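PDB 1I5P: pesticidal crystal protein Cry2Aa from Bacillus thuringiensis serovar kurstaki, which kills dipteran and lepidopteran larvae by binding to their midgut epithelial cells and promoting colloid-osmotic lysis. Local coordinates for residues S309-T314 with H358-S363; R315-F320 with G407-R412; H333-A338 with Q394-Q399. All coordinates share one frame; numbering follows the deposited sequence.

Contact 1 (S309-T314 with H358-S363)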
ATOM      1  N   SER A 309     -11.277 -15.766   2.729  1.00 17.47           N
ATOM      2  CA  SER A 309     -11.530 -16.923   3.574  1.00 17.73           C
ATOM      3  C   SER A 309     -10.466 -17.995   3.376  1.00 17.21           C
ATOM      4  O   SER A 309      -9.959 -18.568   4.341  1.00 15.36           O
ATOM      5  CB  SER A 309     -12.905 -17.508   3.254  1.00 19.23           C
ATOM      6  OG  SER A 309     -13.152 -18.656   4.042  1.00 29.64           O
ATOM      7  N   GLY A 310     -10.135 -18.263   2.118  1.00 16.77           N
ATOM      8  CA  GLY A 310      -9.138 -19.272   1.818  1.00 16.24           C
ATOM      9  C   GLY A 310      -9.054 -19.605   0.340  1.00 16.40           C
ATOM     10  O   GLY A 310      -9.420 -18.800  -0.512  1.00 14.27           O
ATOM     11  N   ILE A 311      -8.566 -20.796   0.029  1.00 15.64           N
ATOM     12  CA  ILE A 311      -8.453 -21.219  -1.360  1.00 18.53           C
ATOM     13  C   ILE A 311      -8.763 -22.698  -1.478  1.00 17.89           C
ATOM     14  O   ILE A 311      -8.744 -23.436  -0.490  1.00 20.06           O
ATOM     15  CB  ILE A 311      -7.019 -21.017  -1.925  1.00 18.15           C
ATOM     16  CG1 ILE A 311      -6.044 -21.942  -1.188  1.00 19.11           C
ATOM     17  CG2 ILE A 311      -6.581 -19.561  -1.775  1.00 18.59           C
ATOM     18  CD1 ILE A 311      -4.697 -22.082  -1.865  1.00 19.63           C
ATOM     19  N   SER A 312      -9.061 -23.117  -2.698  1.00 18.71           N
ATOM     20  CA  SER A 312      -9.316 -24.518  -2.995  1.00 19.19           C
ATOM     21  C   SER A 312      -8.445 -24.758  -4.217  1.00 19.45           C
ATOM     22  O   SER A 312      -8.119 -23.819  -4.943  1.00 17.90           O
ATOM     23  CB  SER A 312     -10.791 -24.765  -3.335  1.00 18.67           C
ATOM     24  OG  SER A 312     -11.127 -24.237  -4.606  1.00 21.13           O
ATOM     25  N   GLY A 313      -8.044 -26.000  -4.439  1.00 22.51           N
ATOM     26  CA  GLY A 313      -7.212 -26.265  -5.591  1.00 20.88           C
ATOM     27  C   GLY A 313      -6.932 -27.732  -5.806  1.00 22.26           C
ATOM     28  O   GLY A 313      -7.379 -28.587  -5.039  1.00 19.95           O
ATOM     29  N   THR A 314      -6.191 -28.017  -6.869  1.00 22.03           N
ATOM     30  CA  THR A 314      -5.830 -29.381  -7.201  1.00 20.86           C
ATOM     31  C   THR A 314      -4.337 -29.585  -7.020  1.00 22.13           C
ATOM     32  O   THR A 314      -3.539 -29.069  -7.803  1.00 18.74           O
ATOM     33  CB  THR A 314      -6.169 -29.710  -8.663  1.00 21.53           C
ATOM     34  OG1 THR A 314      -7.537 -29.378  -8.927  1.00 19.29           O
ATOM     35  CG2 THR A 314      -5.941 -31.196  -8.940  1.00 18.64           C
ATOM     36  N   HIS A 358     -10.850 -29.960  -7.562  1.00 25.95           N
ATOM     37  CA  HIS A 358      -9.925 -29.594  -6.501  1.00 27.29           C
ATOM     38  C   HIS A 358      -9.976 -30.635  -5.389  1.00 27.31           C
ATOM     39  O   HIS A 358     -11.051 -31.103  -5.021  1.00 30.10           O
ATOM     40  CB  HIS A 358     -10.280 -28.206  -5.968  1.00 25.35           C
ATOM     41  CG  HIS A 358     -10.138 -27.124  -6.991  1.00 23.60           C
ATOM     42  ND1 HIS A 358     -10.503 -25.817  -6.751  1.00 22.66           N
ATOM     43  CD2 HIS A 358      -9.649 -27.152  -8.254  1.00 22.15           C
ATOM     44  CE1 HIS A 358     -10.245 -25.086  -7.821  1.00 22.68           C
ATOM     45  NE2 HIS A 358      -9.726 -25.873  -8.748  1.00 22.72           N
ATOM     46  N   ASN A 359      -8.813 -31.001  -4.862  1.00 27.75           N
ATOM     47  CA  ASN A 359      -8.739 -32.011  -3.812  1.00 26.26           C
ATOM     48  C   ASN A 359      -8.307 -31.483  -2.455  1.00 26.60           C
ATOM     49  O   ASN A 359      -7.872 -32.249  -1.597  1.00 28.18           O
ATOM     50  CB  ASN A 359      -7.799 -33.147  -4.232  1.00 25.17           C
ATOM     51  CG  ASN A 359      -6.483 -32.642  -4.797  1.00 25.60           C
ATOM     52  OD1 ASN A 359      -6.175 -31.454  -4.723  1.00 22.96           O
ATOM     53  ND2 ASN A 359      -5.694 -33.552  -5.360  1.00 23.91           N
ATOM     54  N   PHE A 360      -8.420 -30.179  -2.251  1.00 27.01           N
ATOM     55  CA  PHE A 360      -8.056 -29.617  -0.961  1.00 26.78           C
ATOM     56  C   PHE A 360      -8.568 -28.191  -0.808  1.00 27.47           C
ATOM     57  O   PHE A 360      -8.729 -27.476  -1.795  1.00 27.46           O
ATOM     58  CB  PHE A 360      -6.531 -29.674  -0.763  1.00 25.88           C
ATOM     59  CG  PHE A 360      -5.783 -28.531  -1.394  1.00 26.59           C
ATOM     60  CD1 PHE A 360      -5.554 -27.357  -0.683  1.00 26.46           C
ATOM     61  CD2 PHE A 360      -5.308 -28.624  -2.697  1.00 25.55           C
ATOM     62  CE1 PHE A 360      -4.860 -26.292  -1.260  1.00 27.19           C
ATOM     63  CE2 PHE A 360      -4.618 -27.568  -3.282  1.00 26.95           C
ATOM     64  CZ  PHE A 360      -4.393 -26.399  -2.561  1.00 26.37           C
ATOM     65  N   ASN A 361      -8.852 -27.800   0.436  1.00 30.29           N
ATOM     66  CA  ASN A 361      -9.333 -26.458   0.778  1.00 31.93           C
ATOM     67  C   ASN A 361      -8.531 -25.928   1.964  1.00 32.26           C
ATOM     68  O   ASN A 361      -8.528 -26.519   3.047  1.00 33.69           O
ATOM     69  CB  ASN A 361     -10.824 -26.472   1.139  1.00 33.13           C
ATOM     70  CG  ASN A 361     -11.725 -26.485  -0.085  1.00 35.96           C
ATOM     71  OD1 ASN A 361     -12.046 -27.546  -0.619  1.00 34.67           O
ATOM     72  ND2 ASN A 361     -12.133 -25.299  -0.540  1.00 35.77           N
ATOM     73  N   CYS A 362      -7.876 -24.792   1.740  1.00 31.63           N
ATOM     74  CA  CYS A 362      -7.026 -24.125   2.724  1.00 30.77           C
ATOM     75  C   CYS A 362      -7.636 -22.772   3.101  1.00 29.97           C
ATOM     76  O   CYS A 362      -7.803 -21.904   2.253  1.00 30.27           O
ATOM     77  CB  CYS A 362      -5.633 -23.934   2.121  1.00 29.34           C
ATOM     78  SG  CYS A 362      -4.511 -22.832   3.064  1.00 32.46           S
ATOM     79  N   SER A 363      -8.028 -22.609   4.355  1.00 28.82           N
ATOM     80  CA  SER A 363      -8.610 -21.338   4.764  1.00 28.70           C
ATOM     81  C   SER A 363      -8.227 -21.054   6.200  1.00 27.93           C
ATOM     82  O   SER A 363      -7.515 -21.838   6.826  1.00 24.87           O
ATOM     83  CB  SER A 363     -10.135 -21.383   4.651  1.00 29.73           C
ATOM     84  OG  SER A 363     -10.647 -22.276   5.615  1.00 30.17           O
TER
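Two aromatic side chains, His358 and Phe360, converge on Gly313, a residue with no side chain of its own. The setting is an antiparallel strand pair in the beta-prism middle domain of this three-domain delta-endotoxin: strand 308-321 runs beside the short strand 360-363, with 161° between the segment directions. CA of Gly313 lies over one face of the His358 ring, 3.5 Å from its centroid, as a CH-pi contact offset toward the rim. The Phe360 ring presents a face to Gly313 N and, with CE2 3.4 Å from Gly313 C, lies close against the backbone of that residue. Regular pairing is clearest at Ile311 and Cys362, a hydrogen-bonded pair in which Ile311 N reaches Cys362 O at 2.6 Å and Cys362 N returns to Ile311 O at 2.8 Å. Here CG1 of Ile311 rests 3.9 Å from CB of Cys362, whose SG forms the disulfide to Cys406. Toward Asn359 the bonding weakens: Gly313 O receives weak bonds from the amides of Asn359 and Phe360. At the other end Ser309 and Gly310 both face Asn341 of strand 329-342, a classic beta bulge. The imidazole is held by both nitrogens, NE2 bonding to Ser337 OG on strand 329-342. Ser312 OG, turned between its own backbone N and carbonyl carbon (chi1 72°), lies in the plane of the His358 ring at its edge and hydrogen-bonds ND1 at 2.7 Å.

Contact 2 (R315-F320 with G407-R412)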
ATOM      1  N   ARG A 315      -3.954 -30.325  -5.985  1.00 23.29           N
ATOM      2  CA  ARG A 315      -2.542 -30.607  -5.764  1.00 27.32           C
ATOM      3  C   ARG A 315      -2.265 -32.045  -6.183  1.00 29.92           C
ATOM      4  O   ARG A 315      -3.046 -32.953  -5.883  1.00 29.51           O
ATOM      5  CB  ARG A 315      -2.164 -30.423  -4.297  1.00 25.89           C
ATOM      6  CG  ARG A 315      -2.869 -31.355  -3.333  1.00 27.54           C
ATOM      7  CD  ARG A 315      -2.436 -31.022  -1.922  1.00 29.53           C
ATOM      8  NE  ARG A 315      -3.321 -31.582  -0.909  1.00 31.70           N
ATOM      9  CZ  ARG A 315      -3.359 -31.150   0.345  1.00 32.42           C
ATOM     10  NH1 ARG A 315      -2.564 -30.157   0.724  1.00 30.31           N
ATOM     11  NH2 ARG A 315      -4.186 -31.708   1.218  1.00 33.45           N
ATOM     12  N   LEU A 316      -1.158 -32.250  -6.884  1.00 31.78           N
ATOM     13  CA  LEU A 316      -0.795 -33.586  -7.333  1.00 32.51           C
ATOM     14  C   LEU A 316       0.624 -33.964  -6.929  1.00 33.30           C
ATOM     15  O   LEU A 316       1.537 -33.138  -6.977  1.00 32.38           O
ATOM     16  CB  LEU A 316      -0.930 -33.690  -8.856  1.00 31.93           C
ATOM     17  CG  LEU A 316      -2.324 -33.523  -9.473  1.00 34.84           C
ATOM     18  CD1 LEU A 316      -2.218 -33.571 -10.990  1.00 35.50           C
ATOM     19  CD2 LEU A 316      -3.253 -34.618  -8.967  1.00 35.97           C
ATOM     20  N   SER A 317       0.785 -35.219  -6.516  1.00 34.71           N
ATOM     21  CA  SER A 317       2.079 -35.782  -6.132  1.00 36.00           C
ATOM     22  C   SER A 317       2.300 -37.041  -6.957  1.00 37.82           C
ATOM     23  O   SER A 317       1.788 -38.110  -6.630  1.00 38.15           O
ATOM     24  CB  SER A 317       2.112 -36.148  -4.649  1.00 35.49           C
ATOM     25  OG  SER A 317       2.427 -35.025  -3.847  1.00 36.74           O
ATOM     26  N   ILE A 318       3.060 -36.906  -8.034  1.00 40.03           N
ATOM     27  CA  ILE A 318       3.348 -38.027  -8.915  1.00 42.77           C
ATOM     28  C   ILE A 318       4.829 -38.378  -8.889  1.00 44.68           C
ATOM     29  O   ILE A 318       5.688 -37.511  -9.047  1.00 42.93           O
ATOM     30  CB  ILE A 318       2.934 -37.702 -10.361  1.00 41.96           C
ATOM     31  CG1 ILE A 318       1.425 -37.455 -10.411  1.00 42.37           C
ATOM     32  CG2 ILE A 318       3.330 -38.840 -11.290  1.00 42.09           C
ATOM     33  CD1 ILE A 318       0.989 -36.526 -11.521  1.00 43.12           C
ATOM     34  N   THR A 319       5.118 -39.658  -8.682  1.00 47.80           N
ATOM     35  CA  THR A 319       6.491 -40.143  -8.639  1.00 51.21           C
ATOM     36  C   THR A 319       6.644 -41.297  -9.617  1.00 53.14           C
ATOM     37  O   THR A 319       6.642 -42.457  -9.208  1.00 54.95           O
ATOM     38  CB  THR A 319       6.863 -40.661  -7.237  1.00 51.18           C
ATOM     39  OG1 THR A 319       6.674 -39.621  -6.270  1.00 53.44           O
ATOM     40  CG2 THR A 319       8.316 -41.118  -7.208  1.00 52.23           C
ATOM     41  N   PHE A 320       6.771 -40.993 -10.905  1.00 54.12           N
ATOM     42  CA  PHE A 320       6.917 -42.054 -11.895  1.00 55.38           C
ATOM     43  C   PHE A 320       8.283 -42.721 -11.776  1.00 55.63           C
ATOM     44  O   PHE A 320       9.292 -42.055 -11.550  1.00 55.20           O
ATOM     45  CB  PHE A 320       6.726 -41.504 -13.314  1.00 56.42           C
ATOM     46  CG  PHE A 320       7.844 -40.614 -13.785  1.00 58.18           C
ATOM     47  CD1 PHE A 320       7.705 -39.232 -13.766  1.00 59.12           C
ATOM     48  CD2 PHE A 320       9.029 -41.161 -14.279  1.00 59.03           C
ATOM     49  CE1 PHE A 320       8.720 -38.404 -14.234  1.00 60.15           C
ATOM     50  CE2 PHE A 320      10.056 -40.339 -14.750  1.00 61.07           C
ATOM     51  CZ  PHE A 320       9.897 -38.956 -14.728  1.00 61.45           C
ATOM     52  N   GLY A 407      -2.098 -25.113   2.797  1.00 23.67           N
ATOM     53  CA  GLY A 407      -1.727 -24.835   1.424  1.00 23.02           C
ATOM     54  C   GLY A 407      -1.519 -26.124   0.655  1.00 21.25           C
ATOM     55  O   GLY A 407      -1.872 -27.199   1.134  1.00 20.83           O
ATOM     56  N   ALA A 408      -0.942 -26.025  -0.537  1.00 20.13           N
ATOM     57  CA  ALA A 408      -0.720 -27.204  -1.358  1.00 20.18           C
ATOM     58  C   ALA A 408       0.369 -28.105  -0.795  1.00 20.44           C
ATOM     59  O   ALA A 408       0.164 -29.307  -0.635  1.00 20.15           O
ATOM     60  CB  ALA A 408      -0.377 -26.791  -2.784  1.00 18.13           C
ATOM     61  N   PHE A 409       1.526 -27.529  -0.484  1.00 20.29           N
ATOM     62  CA  PHE A 409       2.630 -28.324   0.033  1.00 20.17           C
ATOM     63  C   PHE A 409       3.402 -27.642   1.147  1.00 21.68           C
ATOM     64  O   PHE A 409       3.246 -26.447   1.389  1.00 22.45           O
ATOM     65  CB  PHE A 409       3.594 -28.682  -1.098  1.00 21.02           C
ATOM     66  CG  PHE A 409       2.939 -29.378  -2.254  1.00 20.86           C
ATOM     67  CD1 PHE A 409       2.538 -28.664  -3.377  1.00 20.30           C
ATOM     68  CD2 PHE A 409       2.693 -30.745  -2.205  1.00 21.02           C
ATOM     69  CE1 PHE A 409       1.901 -29.305  -4.443  1.00 21.20           C
ATOM     70  CE2 PHE A 409       2.057 -31.395  -3.259  1.00 21.36           C
ATOM     71  CZ  PHE A 409       1.659 -30.671  -4.380  1.00 21.25           C
ATOM     72  N   SER A 410       4.254 -28.421   1.806  1.00 22.83           N
ATOM     73  CA  SER A 410       5.071 -27.936   2.906  1.00 23.62           C
ATOM     74  C   SER A 410       5.765 -26.620   2.595  1.00 22.32           C
ATOM     75  O   SER A 410       6.186 -26.375   1.464  1.00 24.73           O
ATOM     76  CB  SER A 410       6.114 -28.987   3.274  1.00 24.25           C
ATOM     77  OG  SER A 410       5.484 -30.190   3.678  1.00 28.82           O
ATOM     78  N   ALA A 411       5.885 -25.778   3.615  1.00 21.97           N
ATOM     79  CA  ALA A 411       6.526 -24.477   3.472  1.00 23.47           C
ATOM     80  C   ALA A 411       8.042 -24.584   3.392  1.00 23.25           C
ATOM     81  O   ALA A 411       8.659 -25.405   4.072  1.00 23.69           O
ATOM     82  CB  ALA A 411       6.142 -23.576   4.636  1.00 21.14           C
ATOM     83  N   ARG A 412       8.626 -23.741   2.547  1.00 22.32           N
ATOM     84  CA  ARG A 412      10.066 -23.677   2.348  1.00 21.05           C
ATOM     85  C   ARG A 412      10.365 -22.536   1.387  1.00 20.02           C
ATOM     86  O   ARG A 412       9.468 -22.048   0.698  1.00 19.69           O
ATOM     87  CB  ARG A 412      10.609 -25.007   1.802  1.00 19.96           C
ATOM     88  CG  ARG A 412       9.948 -25.510   0.532  1.00 20.08           C
ATOM     89  CD  ARG A 412      10.510 -26.879   0.129  1.00 21.30           C
ATOM     90  NE  ARG A 412      11.935 -26.828  -0.211  1.00 19.98           N
ATOM     91  CZ  ARG A 412      12.622 -27.845  -0.727  1.00 19.80           C
ATOM     92  NH1 ARG A 412      12.022 -29.003  -0.965  1.00 18.56           N
ATOM     93  NH2 ARG A 412      13.911 -27.702  -1.016  1.00 21.84           N
TER
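Strand residues 315-320 and the irregular segment 407-412 meet near Arg315 and Ala408, whose CA atoms are 5.9 Å apart, and form no backbone pairing with each other. From there the chains diverge, so the contact is confined to Arg315, Leu316 and Ser317 on one side and Gly407, Ala408 and Phe409 on the other. Arg315 reaches across with its chain extended from CG to NE, passing CD 3.4 Å from Ala408 O. Its NH1 then hydrogen-bonds that same oxygen at 3.2 Å, with 150° at the hydrogen; the donor stands 39° out of the carbonyl plane. Gly407 O is also near NH1, but the angle is too poor for a bond. Phe409 comes from the opposite segment with the far end of its ring: CZ lies 3.8 Å from Arg315 CB and 3.6 Å from Leu316 O, while Ser317 OG sits at the ring edge, 3.7 Å from CE2. That hydroxyl hydrogen-bonds His333 ND1 on strand 329-342, and the His333 ring also meets Phe409, their planes at about 50°. Asn359 takes up Arg315 O through its ND2. The contact thus joins strand 308-321 of the beta-prism domain to the loop following strand 405-407. Its chemistry implies a modest junction, with one tilted bond from a cationic group to a neutral carbonyl, and an aromatic ring against backbone and aliphatic carbon, at a partly solvent-accessible surface.

Contact 3 (H333-A338 with Q394-Q399)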
ATOM      1  N   HIS A 333       5.615 -32.382  -7.241  1.00 29.89           N
ATOM      2  CA  HIS A 333       4.513 -31.920  -6.398  1.00 26.82           C
ATOM      3  C   HIS A 333       4.032 -30.614  -7.013  1.00 24.69           C
ATOM      4  O   HIS A 333       4.720 -29.594  -6.953  1.00 22.80           O
ATOM      5  CB  HIS A 333       4.997 -31.673  -4.973  1.00 26.90           C
ATOM      6  CG  HIS A 333       5.601 -32.877  -4.325  1.00 27.86           C
ATOM      7  ND1 HIS A 333       4.867 -33.998  -4.007  1.00 27.58           N
ATOM      8  CD2 HIS A 333       6.874 -33.141  -3.945  1.00 27.39           C
ATOM      9  CE1 HIS A 333       5.660 -34.901  -3.459  1.00 27.44           C
ATOM     10  NE2 HIS A 333       6.883 -34.406  -3.410  1.00 29.86           N
ATOM     11  N   SER A 334       2.847 -30.650  -7.612  1.00 22.64           N
ATOM     12  CA  SER A 334       2.315 -29.474  -8.277  1.00 22.36           C
ATOM     13  C   SER A 334       0.906 -29.057  -7.880  1.00 22.11           C
ATOM     14  O   SER A 334       0.131 -29.848  -7.339  1.00 20.25           O
ATOM     15  CB  SER A 334       2.333 -29.710  -9.782  1.00 24.05           C
ATOM     16  OG  SER A 334       1.529 -30.833 -10.110  1.00 21.80           O
ATOM     17  N   LEU A 335       0.603 -27.790  -8.153  1.00 20.40           N
ATOM     18  CA  LEU A 335      -0.714 -27.208  -7.918  1.00 19.86           C
ATOM     19  C   LEU A 335      -1.162 -26.902  -9.337  1.00 20.19           C
ATOM     20  O   LEU A 335      -0.655 -25.977  -9.979  1.00 20.10           O
ATOM     21  CB  LEU A 335      -0.631 -25.913  -7.105  1.00 17.20           C
ATOM     22  CG  LEU A 335      -1.970 -25.175  -6.963  1.00 17.45           C
ATOM     23  CD1 LEU A 335      -2.978 -26.055  -6.238  1.00 13.70           C
ATOM     24  CD2 LEU A 335      -1.765 -23.863  -6.215  1.00 15.16           C
ATOM     25  N   ASN A 336      -2.099 -27.702  -9.827  1.00 20.27           N
ATOM     26  CA  ASN A 336      -2.586 -27.581 -11.189  1.00 20.84           C
ATOM     27  C   ASN A 336      -3.745 -26.624 -11.399  1.00 20.88           C
ATOM     28  O   ASN A 336      -3.950 -26.127 -12.508  1.00 18.37           O
ATOM     29  CB  ASN A 336      -2.975 -28.974 -11.691  1.00 23.21           C
ATOM     30  CG  ASN A 336      -1.777 -29.906 -11.823  1.00 26.07           C
ATOM     31  OD1 ASN A 336      -0.947 -30.008 -10.918  1.00 27.61           O
ATOM     32  ND2 ASN A 336      -1.690 -30.595 -12.954  1.00 24.72           N
ATOM     33  N   SER A 337      -4.499 -26.367 -10.336  1.00 19.81           N
ATOM     34  CA  SER A 337      -5.657 -25.489 -10.419  1.00 19.72           C
ATOM     35  C   SER A 337      -5.936 -24.866  -9.063  1.00 19.59           C
ATOM     36  O   SER A 337      -5.676 -25.474  -8.024  1.00 20.26           O
ATOM     37  CB  SER A 337      -6.880 -26.290 -10.874  1.00 19.10           C
ATOM     38  OG  SER A 337      -8.025 -25.462 -10.992  1.00 19.94           O
ATOM     39  N   ALA A 338      -6.483 -23.659  -9.073  1.00 16.76           N
ATOM     40  CA  ALA A 338      -6.776 -22.978  -7.827  1.00 18.22           C
ATOM     41  C   ALA A 338      -7.859 -21.930  -7.972  1.00 18.50           C
ATOM     42  O   ALA A 338      -8.101 -21.408  -9.059  1.00 19.20           O
ATOM     43  CB  ALA A 338      -5.505 -22.331  -7.283  1.00 18.33           C
ATOM     44  N   GLN A 394       6.450 -27.314  -5.428  1.00 20.21           N
ATOM     45  CA  GLN A 394       5.769 -26.035  -5.332  1.00 19.21           C
ATOM     46  C   GLN A 394       5.452 -25.911  -3.842  1.00 18.23           C
ATOM     47  O   GLN A 394       5.615 -26.876  -3.089  1.00 16.39           O
ATOM     48  CB  GLN A 394       4.483 -26.038  -6.167  1.00 18.19           C
ATOM     49  CG  GLN A 394       4.656 -25.437  -7.560  1.00 14.75           C
ATOM     50  CD  GLN A 394       3.368 -25.445  -8.362  1.00 16.73           C
ATOM     51  OE1 GLN A 394       3.054 -26.418  -9.044  1.00 18.05           O
ATOM     52  NE2 GLN A 394       2.611 -24.357  -8.282  1.00 12.83           N
ATOM     53  N   THR A 395       5.036 -24.728  -3.406  1.00 18.09           N
ATOM     54  CA  THR A 395       4.691 -24.515  -2.003  1.00 17.29           C
ATOM     55  C   THR A 395       3.225 -24.090  -1.946  1.00 18.78           C
ATOM     56  O   THR A 395       2.350 -24.895  -1.633  1.00 19.42           O
ATOM     57  CB  THR A 395       5.580 -23.420  -1.356  1.00 17.45           C
ATOM     58  OG1 THR A 395       5.769 -22.341  -2.279  1.00 14.41           O
ATOM     59  CG2 THR A 395       6.939 -23.995  -0.956  1.00 17.21           C
ATOM     60  N   GLU A 396       2.966 -22.830  -2.272  1.00 16.26           N
ATOM     61  CA  GLU A 396       1.612 -22.301  -2.279  1.00 17.27           C
ATOM     62  C   GLU A 396       0.977 -22.535  -0.913  1.00 16.92           C
ATOM     63  O   GLU A 396      -0.088 -23.147  -0.813  1.00 14.31           O
ATOM     64  CB  GLU A 396       0.778 -22.998  -3.361  1.00 17.54           C
ATOM     65  CG  GLU A 396       1.497 -23.239  -4.691  1.00 19.14           C
ATOM     66  CD  GLU A 396       1.922 -21.959  -5.405  1.00 19.02           C
ATOM     67  OE1 GLU A 396       1.418 -20.874  -5.055  1.00 23.67           O
ATOM     68  OE2 GLU A 396       2.753 -22.044  -6.331  1.00 19.75           O
ATOM     69  N   SER A 397       1.639 -22.046   0.134  1.00 17.29           N
ATOM     70  CA  SER A 397       1.163 -22.219   1.502  1.00 19.29           C
ATOM     71  C   SER A 397       0.913 -20.882   2.184  1.00 18.07           C
ATOM     72  O   SER A 397       1.485 -19.859   1.801  1.00 18.97           O
ATOM     73  CB  SER A 397       2.186 -23.033   2.301  1.00 20.45           C
ATOM     74  OG  SER A 397       1.830 -23.107   3.666  1.00 25.83           O
ATOM     75  N   PHE A 398       0.057 -20.890   3.199  1.00 17.36           N
ATOM     76  CA  PHE A 398      -0.269 -19.666   3.912  1.00 18.48           C
ATOM     77  C   PHE A 398      -0.409 -19.921   5.405  1.00 20.35           C
ATOM     78  O   PHE A 398      -0.784 -21.014   5.832  1.00 19.09           O
ATOM     79  CB  PHE A 398      -1.563 -19.059   3.355  1.00 18.44           C
ATOM     80  CG  PHE A 398      -1.532 -18.813   1.869  1.00 20.46           C
ATOM     81  CD1 PHE A 398      -1.768 -19.854   0.974  1.00 20.79           C
ATOM     82  CD2 PHE A 398      -1.229 -17.549   1.360  1.00 18.97           C
ATOM     83  CE1 PHE A 398      -1.705 -19.641  -0.407  1.00 20.34           C
ATOM     84  CE2 PHE A 398      -1.164 -17.330  -0.018  1.00 17.08           C
ATOM     85  CZ  PHE A 398      -1.400 -18.377  -0.901  1.00 18.18           C
ATOM     86  N   GLN A 399      -0.102 -18.900   6.194  1.00 19.40           N
ATOM     87  CA  GLN A 399      -0.176 -19.012   7.640  1.00 17.36           C
ATOM     88  C   GLN A 399      -0.904 -17.797   8.205  1.00 14.92           C
ATOM     89  O   GLN A 399      -0.733 -16.676   7.723  1.00 11.96           O
ATOM     90  CB  GLN A 399       1.240 -19.118   8.206  1.00 18.98           C
ATOM     91  CG  GLN A 399       1.341 -19.290   9.700  1.00 21.76           C
ATOM     92  CD  GLN A 399       2.759 -19.623  10.115  1.00 25.40           C
ATOM     93  OE1 GLN A 399       3.279 -20.689   9.781  1.00 25.28           O
ATOM     94  NE2 GLN A 399       3.397 -18.708  10.834  1.00 24.75           N
TER
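His333 meets Gln394 through its backbone, its carbonyl O lying 3.6 Å from Gln394 CB, while the imidazole turns off to the other side, toward strand 308-321. At Ser334 the contact is with the Gln394 amide: OE1 approaches Ser334 CA at 3.2 Å and lies close to CB. The Ser334 hydroxyl serves its own strand, donating to Asn336 OD1 at 2.7 Å in the carbonyl plane. Leu335 provides the hydrogen bond across the contact, N to Gln394 OE1, 2.9 Å long and nearly straight at 164°; the donor stands well above the plane of the side-chain carbonyl, 55° out of it. A chi2 of -180° sets CD of Gln394 anti to CA, and OE1 is borne on that carbon. Its NE2 is held in turn by Glu396 OE2 at 3.0 Å, on the anti side and tilted out of the carboxylate plane. This second bond helps fix the rotation of the amide, and NE2 gains a further, weak bond to Ala462 O. CD2 of Leu335 packs 3.7 Å from CG of Glu396, an aliphatic patch beside the carboxylate. Glu396 OE1 accepts from Leu464 N, and Glu396 and Ser397 together face Trp377 in a G1 beta bulge. Within the beta-prism middle domain, the buried contact lies where strand 329-342, flanked by strand 308-321, approaches the start of strand 397-400 in the separate four-stranded sheet, with strand 462-469 packed against Leu335, Gln394 and Glu396.

All three contacts belong to the middle domain and share the hairpin of strands 308-321 and 329-342. Contacts 1 and 3 are buried and contact 2 lies at the surface, although their centres are only about 7 to 13 Å apart. Contact 1 is true sheet pairing, dominated by backbone bonds; contacts 2 and 3 instead connect the hairpin to segments around the four-stranded sheet, through the side chains of Arg315 and Gln394 respectively. The hairpin's own backbone bonds tie the contacts together: Thr314 pairs with Asn336 between contacts 1 and 3, and Leu316 with Ser334 between contacts 2 and 3. Phe360 packs against both Arg315 and Leu335.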